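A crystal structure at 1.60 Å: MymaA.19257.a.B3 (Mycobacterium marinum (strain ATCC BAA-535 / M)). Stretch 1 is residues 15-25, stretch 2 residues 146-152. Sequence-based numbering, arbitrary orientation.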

# COMPACT_ATOMS: atom_id res chain seq x y z
N SER A 15 -12.27 -5.84 3.26
CA SER A 15 -12.99 -5.58 2.02
C SER A 15 -12.64 -4.21 1.44
O SER A 15 -12.23 -3.29 2.16
CB SER A 15 -14.51 -5.65 2.23
OG SER A 15 -14.94 -4.60 3.09
N ARG A 16 -12.76 -4.11 0.12
CA ARG A 16 -12.67 -2.81 -0.54
C ARG A 16 -13.63 -1.81 0.09
O ARG A 16 -13.30 -0.63 0.28
CB ARG A 16 -12.96 -2.97 -2.03
CG ARG A 16 -13.16 -1.67 -2.77
CD ARG A 16 -13.97 -1.88 -4.07
NE ARG A 16 -15.41 -1.87 -3.81
CZ ARG A 16 -16.26 -2.84 -4.12
NH1 ARG A 16 -15.83 -3.94 -4.73
NH2 ARG A 16 -17.54 -2.71 -3.82
N THR A 17 -14.83 -2.28 0.43
CA THR A 17 -15.84 -1.38 0.98
C THR A 17 -15.37 -0.78 2.29
O THR A 17 -15.44 0.44 2.49
CB THR A 17 -17.14 -2.15 1.17
OG1 THR A 17 -17.60 -2.60 -0.11
CG2 THR A 17 -18.18 -1.28 1.84
N GLU A 18 -14.84 -1.62 3.18
CA GLU A 18 -14.38 -1.12 4.46
C GLU A 18 -13.19 -0.19 4.30
O GLU A 18 -13.15 0.89 4.89
CB GLU A 18 -14.02 -2.28 5.39
CG GLU A 18 -13.44 -1.79 6.72
CD GLU A 18 -13.27 -2.89 7.75
OE1 GLU A 18 -13.58 -4.05 7.43
OE2 GLU A 18 -12.82 -2.58 8.88
N MET A 19 -12.22 -0.57 3.45
CA MET A 19 -11.02 0.26 3.38
C MET A 19 -11.27 1.59 2.68
O MET A 19 -10.54 2.56 2.92
CB MET A 19 -9.88 -0.49 2.69
CG MET A 19 -8.53 0.29 2.70
SD MET A 19 -7.75 0.58 4.32
CE MET A 19 -8.11 -1.08 4.77
N THR A 20 -12.25 1.66 1.77
CA THR A 20 -12.52 2.93 1.10
C THR A 20 -12.92 4.02 2.08
O THR A 20 -12.68 5.20 1.81
CB THR A 20 -13.60 2.72 0.05
OG1 THR A 20 -13.10 1.84 -0.94
CG2 THR A 20 -13.99 4.04 -0.60
N ASP A 21 -13.46 3.65 3.23
CA ASP A 21 -13.88 4.64 4.22
C ASP A 21 -12.75 5.09 5.15
O ASP A 21 -12.99 5.96 5.98
CB ASP A 21 -15.03 4.08 5.05
CG ASP A 21 -16.34 4.06 4.28
OD1 ASP A 21 -16.47 4.83 3.30
OD2 ASP A 21 -17.24 3.28 4.65
N VAL A 22 -11.55 4.53 5.02
CA VAL A 22 -10.43 4.92 5.88
C VAL A 22 -9.73 6.14 5.29
O VAL A 22 -9.38 6.16 4.11
CB VAL A 22 -9.46 3.74 6.04
CG1 VAL A 22 -8.19 4.20 6.84
CG2 VAL A 22 -10.16 2.56 6.70
N THR A 23 -9.55 7.17 6.10
CA THR A 23 -8.79 8.33 5.65
C THR A 23 -7.31 7.97 5.56
O THR A 23 -6.73 7.52 6.57
CB THR A 23 -8.97 9.50 6.60
OG1 THR A 23 -10.36 9.84 6.65
CG2 THR A 23 -8.19 10.68 6.10
N PRO A 24 -6.67 8.11 4.40
CA PRO A 24 -5.25 7.73 4.29
C PRO A 24 -4.39 8.63 5.15
O PRO A 24 -4.68 9.82 5.36
CB PRO A 24 -4.92 7.89 2.81
CG PRO A 24 -6.24 8.10 2.10
CD PRO A 24 -7.27 8.49 3.11
N ALA A 25 -3.30 8.03 5.64
CA ALA A 25 -2.29 8.72 6.42
C ALA A 25 -1.54 9.76 5.60
O ALA A 25 -1.37 9.63 4.39
CB ALA A 25 -1.26 7.70 6.94
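Stretch 2 146-152: LIAKIHA

No direct hydrogen bond joins these two stretches; the polar link between them is a single water. Water 1 donates to Thr20 OG1 at 2.8 Å and to Ala148 O at 3.2 Å, tying a side chain of stretch 1 to the backbone of stretch 2.

Stretch 2, residues 146-152, is helical throughout, part of a longer helix, with backbone bonds such as Ala152 N to Ala148 O at 2.8 Å. It runs nearly antiparallel to the short helix 16-20, at a crossing angle of 157°, and the axes approach to 10.2 Å. That spacing is generous, yet the backbones come close where Thr20 meets Ala148, with the CA atoms of the two residues 5.9 Å apart. At this point Thr20 CG2 lies 3.6 Å from Ala148 CA and 4.0 Å from Ala148 CB.

Thr20 is the hub. Its chi1 is m, and its hydroxyl donates back to its own helix, Thr20 OG1 to Arg16 O at 2.8 Å, which leaves the oxygen free to accept from the water. The same OG1 sits 3.7 Å from His151 CB, so the methyl and the hydroxyl of this one side chain both face stretch 2, touching residues one turn apart on the side of the helix that faces stretch 1.

Antiparallel order sets the remaining pairs. Toward the start of stretch 1, the Arg16 side chain, whose CA-to-CB bond points sideways, extends so that CD comes within 3.4 Å of His151 O. Beyond the short helix the chain continues as loop; the CA-to-CB bond of Pro24 points toward stretch 2, and Pro24 CD lies 3.7 Å from Ile147 CD1 in an apolar contact. Ile147 also packs its CG2 3.9 Å from Thr20 O. Together the surfaces bury 285 Å², a modest patch.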

# COMPACT_ATOMS: atom_id res chain seq x y z
N LEU A 146 -12.89 11.22 -4.69
CA LEU A 146 -11.84 10.65 -5.51
C LEU A 146 -11.36 9.34 -4.93
O LEU A 146 -11.07 8.41 -5.67
CB LEU A 146 -10.65 11.60 -5.63
CG LEU A 146 -10.89 12.90 -6.37
CD1 LEU A 146 -9.55 13.60 -6.45
CD2 LEU A 146 -11.46 12.66 -7.74
N ILE A 147 -11.20 9.26 -3.60
CA ILE A 147 -10.76 8.00 -3.01
C ILE A 147 -11.73 6.89 -3.36
O ILE A 147 -11.33 5.78 -3.77
CB ILE A 147 -10.59 8.15 -1.49
CG1 ILE A 147 -9.43 9.08 -1.21
CG2 ILE A 147 -10.38 6.78 -0.85
CD1 ILE A 147 -9.31 9.55 0.25
N ALA A 148 -13.02 7.16 -3.18
CA ALA A 148 -14.04 6.18 -3.53
C ALA A 148 -13.96 5.81 -5.00
O ALA A 148 -14.02 4.62 -5.34
CB ALA A 148 -15.42 6.70 -3.16
N LYS A 149 -13.76 6.80 -5.88
CA LYS A 149 -13.72 6.52 -7.31
C LYS A 149 -12.52 5.65 -7.68
O LYS A 149 -12.63 4.73 -8.51
CB LYS A 149 -13.70 7.83 -8.11
CG LYS A 149 -13.51 7.59 -9.61
CD LYS A 149 -13.30 8.89 -10.37
CE LYS A 149 -12.86 8.63 -11.81
NZ LYS A 149 -12.49 9.90 -12.49
N ILE A 150 -11.36 5.94 -7.10
CA ILE A 150 -10.17 5.15 -7.40
C ILE A 150 -10.43 3.68 -7.11
O ILE A 150 -10.19 2.81 -7.94
CB ILE A 150 -8.98 5.70 -6.60
CG1 ILE A 150 -8.62 7.07 -7.14
CG2 ILE A 150 -7.77 4.75 -6.66
CD1 ILE A 150 -7.79 7.92 -6.18
N HIS A 151 -10.96 3.40 -5.93
CA HIS A 151 -11.12 2.01 -5.53
C HIS A 151 -12.34 1.36 -6.14
O HIS A 151 -12.35 0.13 -6.32
CB HIS A 151 -11.11 1.93 -4.01
CG HIS A 151 -9.82 2.38 -3.44
ND1 HIS A 151 -8.62 1.82 -3.83
CD2 HIS A 151 -9.51 3.37 -2.58
CE1 HIS A 151 -7.64 2.42 -3.20
NE2 HIS A 151 -8.14 3.37 -2.43
N ALA A 152 -13.35 2.13 -6.52
CA ALA A 152 -14.52 1.49 -7.12
C ALA A 152 -14.30 1.13 -8.56
O ALA A 152 -15.09 0.35 -9.11
CB ALA A 152 -15.73 2.42 -7.05
O HOH W 1 -14.42 2.06 -3.43